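Side-chain contact in NTF2 domain-containing protein (PDB 4X2H), which is an NTF2-domain protein, probably an Mtr2-like partner in nuclear mRNA export that pairs with a second, different protein: residues 57-62 and 178-183. Sequence-based numbering, arbitrary orientation.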
ATOM      1  N   GLU B  57      -9.479 -18.570  -0.046  1.00 12.44           N
ATOM      2  CA  GLU B  57     -10.728 -19.217   0.347  1.00 18.29           C
ATOM      3  C   GLU B  57     -10.989 -19.053   1.840  1.00 18.10           C
ATOM      4  O   GLU B  57     -12.126 -18.824   2.258  1.00 18.31           O
ATOM      5  CB  GLU B  57     -10.704 -20.706  -0.014  1.00 21.23           C
ATOM      6  CG  GLU B  57     -10.943 -21.001  -1.495  1.00 23.42           C
ATOM      7  CD  GLU B  57      -9.747 -20.682  -2.378  1.00 27.91           C
ATOM      8  OE1 GLU B  57      -9.924 -20.659  -3.616  1.00 30.33           O
ATOM      9  OE2 GLU B  57      -8.633 -20.465  -1.851  1.00 22.83           O
ATOM     10  N   GLU B  58      -9.937 -19.171   2.644  1.00 16.15           N
ATOM     11  CA  GLU B  58     -10.077 -19.010   4.086  1.00 12.65           C
ATOM     12  C   GLU B  58     -10.418 -17.562   4.424  1.00 15.08           C
ATOM     13  O   GLU B  58     -11.239 -17.296   5.304  1.00 17.30           O
ATOM     14  CB  GLU B  58      -8.802 -19.441   4.815  1.00 19.10           C
ATOM     15  CG  GLU B  58      -8.915 -19.334   6.330  1.00 25.87           C
ATOM     16  CD  GLU B  58      -7.697 -19.865   7.061  1.00 33.32           C
ATOM     17  OE1 GLU B  58      -7.599 -19.631   8.286  1.00 34.85           O
ATOM     18  OE2 GLU B  58      -6.842 -20.517   6.421  1.00 32.82           O
ATOM     19  N   TRP B  59      -9.791 -16.628   3.718  1.00 14.30           N
ATOM     20  CA  TRP B  59     -10.088 -15.209   3.883  1.00 12.39           C
ATOM     21  C   TRP B  59     -11.560 -14.929   3.582  1.00 14.49           C
ATOM     22  O   TRP B  59     -12.208 -14.183   4.311  1.00 10.86           O
ATOM     23  CB  TRP B  59      -9.160 -14.384   2.985  1.00 15.15           C
ATOM     24  CG  TRP B  59      -9.489 -12.920   2.833  1.00 12.41           C
ATOM     25  CD1 TRP B  59      -9.512 -12.213   1.663  1.00 14.44           C
ATOM     26  CD2 TRP B  59      -9.816 -11.982   3.870  1.00 12.55           C
ATOM     27  NE1 TRP B  59      -9.834 -10.903   1.903  1.00 15.76           N
ATOM     28  CE2 TRP B  59     -10.024 -10.732   3.251  1.00 11.34           C
ATOM     29  CE3 TRP B  59      -9.950 -12.075   5.258  1.00 14.53           C
ATOM     30  CZ2 TRP B  59     -10.367  -9.591   3.968  1.00 14.71           C
ATOM     31  CZ3 TRP B  59     -10.299 -10.940   5.970  1.00 14.45           C
ATOM     32  CH2 TRP B  59     -10.493  -9.714   5.326  1.00 12.97           C
ATOM     33  N   ASP B  60     -12.098 -15.540   2.528  1.00 18.13           N
ATOM     34  CA  ASP B  60     -13.525 -15.410   2.231  1.00 18.42           C
ATOM     35  C   ASP B  60     -14.379 -15.926   3.394  1.00 17.55           C
ATOM     36  O   ASP B  60     -15.417 -15.344   3.730  1.00 15.68           O
ATOM     37  CB  ASP B  60     -13.883 -16.160   0.943  1.00 21.13           C
ATOM     38  CG  ASP B  60     -13.736 -15.296  -0.307  1.00 23.59           C
ATOM     39  OD1 ASP B  60     -14.013 -14.080  -0.235  1.00 21.94           O
ATOM     40  OD2 ASP B  60     -13.353 -15.838  -1.369  1.00 18.83           O
ATOM     41  N   THR B  61     -13.934 -17.010   4.021  1.00 19.06           N
ATOM     42  CA  THR B  61     -14.665 -17.587   5.148  1.00 18.17           C
ATOM     43  C   THR B  61     -14.613 -16.662   6.361  1.00 18.82           C
ATOM     44  O   THR B  61     -15.605 -16.497   7.075  1.00 15.04           O
ATOM     45  CB  THR B  61     -14.108 -18.972   5.523  1.00 21.53           C
ATOM     46  OG1 THR B  61     -14.295 -19.868   4.423  1.00 22.97           O
ATOM     47  CG2 THR B  61     -14.813 -19.540   6.751  1.00 21.26           C
ATOM     48  N   MET B  62     -13.454 -16.054   6.587  1.00 17.48           N
ATOM     49  CA  MET B  62     -13.283 -15.119   7.692  1.00 15.83           C
ATOM     50  C   MET B  62     -14.191 -13.903   7.524  1.00 16.50           C
ATOM     51  O   MET B  62     -14.756 -13.397   8.500  1.00 14.48           O
ATOM     52  CB  MET B  62     -11.819 -14.688   7.795  1.00 15.78           C
ATOM     53  CG  MET B  62     -10.891 -15.820   8.213  1.00 19.98           C
ATOM     54  SD  MET B  62      -9.142 -15.462   7.962  1.00 19.75           S
ATOM     55  CE  MET B  62      -8.891 -14.123   9.118  1.00 22.82           C
ATOM     56  N   HIS B 178      -1.290  -9.422   0.022  1.00 10.75           N
ATOM     57  CA  HIS B 178      -2.380  -8.671   0.611  1.00 11.06           C
ATOM     58  C   HIS B 178      -2.163  -8.582   2.109  1.00 11.46           C
ATOM     59  O   HIS B 178      -1.988  -9.605   2.764  1.00 11.50           O
ATOM     60  CB  HIS B 178      -3.719  -9.343   0.303  1.00 10.86           C
ATOM     61  CG  HIS B 178      -4.894  -8.709   0.980  1.00  9.35           C
ATOM     62  ND1 HIS B 178      -6.074  -9.385   1.193  1.00 15.63           N
ATOM     63  CD2 HIS B 178      -5.077  -7.465   1.483  1.00 11.80           C
ATOM     64  CE1 HIS B 178      -6.936  -8.586   1.801  1.00 15.31           C
ATOM     65  NE2 HIS B 178      -6.354  -7.417   1.990  1.00 13.33           N
ATOM     66  N   LYS B 179      -2.142  -7.360   2.633  1.00  9.59           N
ATOM     67  CA  LYS B 179      -2.159  -7.139   4.073  1.00 10.05           C
ATOM     68  C   LYS B 179      -3.348  -6.278   4.445  1.00 11.69           C
ATOM     69  O   LYS B 179      -3.544  -5.193   3.895  1.00 11.76           O
ATOM     70  CB  LYS B 179      -0.881  -6.468   4.566  1.00 13.70           C
ATOM     71  CG  LYS B 179       0.392  -7.177   4.187  1.00 12.18           C
ATOM     72  CD  LYS B 179       1.591  -6.394   4.690  1.00 19.25           C
ATOM     73  CE  LYS B 179       2.895  -7.106   4.399  1.00 20.37           C
ATOM     74  NZ  LYS B 179       2.914  -8.477   4.977  1.00 24.59           N
ATOM     75  N   TYR B 180      -4.123  -6.773   5.399  1.00 12.27           N
ATOM     76  CA  TYR B 180      -5.301  -6.080   5.892  1.00  8.72           C
ATOM     77  C   TYR B 180      -5.088  -5.666   7.333  1.00 12.32           C
ATOM     78  O   TYR B 180      -4.600  -6.454   8.143  1.00 12.88           O
ATOM     79  CB  TYR B 180      -6.523  -6.983   5.770  1.00  8.71           C
ATOM     80  CG  TYR B 180      -7.788  -6.450   6.396  1.00 11.39           C
ATOM     81  CD1 TYR B 180      -8.064  -6.668   7.738  1.00  9.94           C
ATOM     82  CD2 TYR B 180      -8.719  -5.760   5.639  1.00 15.42           C
ATOM     83  CE1 TYR B 180      -9.229  -6.202   8.309  1.00 10.20           C
ATOM     84  CE2 TYR B 180      -9.889  -5.289   6.200  1.00 11.29           C
ATOM     85  CZ  TYR B 180     -10.138  -5.510   7.532  1.00 12.99           C
ATOM     86  OH  TYR B 180     -11.307  -5.040   8.084  1.00 12.35           O
ATOM     87  N   ARG B 181      -5.449  -4.423   7.635  1.00  9.70           N
ATOM     88  CA  ARG B 181      -5.449  -3.919   9.000  1.00  8.84           C
ATOM     89  C   ARG B 181      -6.709  -3.114   9.252  1.00  9.72           C
ATOM     90  O   ARG B 181      -7.092  -2.274   8.441  1.00 10.91           O
ATOM     91  CB  ARG B 181      -4.219  -3.054   9.272  1.00  9.22           C
ATOM     92  CG  ARG B 181      -2.969  -3.844   9.608  1.00 11.55           C
ATOM     93  CD  ARG B 181      -3.050  -4.404  11.031  1.00  9.82           C
ATOM     94  NE  ARG B 181      -1.919  -5.268  11.350  1.00  9.10           N
ATOM     95  CZ  ARG B 181      -1.835  -6.003  12.453  1.00 14.39           C
ATOM     96  NH1 ARG B 181      -2.819  -5.984  13.346  1.00 15.26           N
ATOM     97  NH2 ARG B 181      -0.767  -6.758  12.667  1.00 14.46           N
ATOM     98  N   ALA B 182      -7.347  -3.387  10.381  1.00 11.13           N
ATOM     99  CA  ALA B 182      -8.496  -2.621  10.816  1.00 11.58           C
ATOM    100  C   ALA B 182      -8.407  -2.448  12.323  1.00 14.65           C
ATOM    101  O   ALA B 182      -7.976  -3.358  13.031  1.00 15.92           O
ATOM    102  CB  ALA B 182      -9.789  -3.308  10.414  1.00 12.49           C
ATOM    103  N   TYR B 183      -8.789  -1.273  12.808  1.00 12.22           N
ATOM    104  CA  TYR B 183      -8.696  -0.976  14.233  1.00 14.79           C
ATOM    105  C   TYR B 183      -9.591   0.198  14.589  1.00 18.63           C
ATOM    106  O   TYR B 183     -10.084   0.895  13.700  1.00 11.94           O
ATOM    107  CB  TYR B 183      -7.248  -0.677  14.621  1.00 13.78           C
ATOM    108  CG  TYR B 183      -6.548   0.250  13.653  1.00 16.34           C
ATOM    109  CD1 TYR B 183      -6.686   1.626  13.754  1.00 15.92           C
ATOM    110  CD2 TYR B 183      -5.757  -0.254  12.627  1.00 14.02           C
ATOM    111  CE1 TYR B 183      -6.052   2.474  12.866  1.00 16.61           C
ATOM    112  CE2 TYR B 183      -5.120   0.583  11.740  1.00 16.44           C
ATOM    113  CZ  TYR B 183      -5.269   1.946  11.861  1.00 17.32           C
ATOM    114  OH  TYR B 183      -4.633   2.781  10.971  1.00 18.04           O
ATOM    115  OXT TYR B 183      -9.843   0.470  15.770  1.00 16.81           O
TER
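The indole of Trp59, carried by helix 56-66, is met by two rings from strand 173-182. His178 turns its edge toward the face of the five-membered ring, an offset edge-to-face pair with ring centroids 5.3 Å apart and planes at 69°. CE1 of His178 does the touching, 3.7 Å from NE1 of Trp59, which lies near the imidazole plane. One face of the Tyr180 ring lies under CH2 at the far corner of the indole; CH2 of Trp59 is 4.3 Å from CD2 of Tyr180. The two planes are inclined at 49°.

With CG anti to the backbone N (chi1 169°), Trp59 stretches its long side chain from the helix toward the sheet, and tryptophan suits the place because its indole and the tyrosine ring together bridge the 10.5 Å between the CA atoms of Trp59 and Tyr180. His178 and Tyr180, two residues apart on the strand, both point to the helix side, as alternation in a beta strand requires. Histidine suits its position by offering a flat C-H edge to the indole and two nitrogens for bonds, tyrosine by giving CH2 an apolar face and a polar partner its hydroxyl.

Bonds from Tyr29 OH to ND1 and Asp151 to NE2 hold the turn of the imidazole, which also stacks on Phe153, and the carboxylate would be expected to stabilise positive charge there. Tyr15 OH fixes the position of the indole N-H, whereas Tyr87 OH only places the Tyr180 hydroxyl. Trp59 and Tyr180 each pack on an apolar side chain of the other protein's chain.

The helix thus meets the concave sheet of this NTF2-like fold through aromatic packing alone between the two segments, their polar atoms being satisfied by surrounding residues.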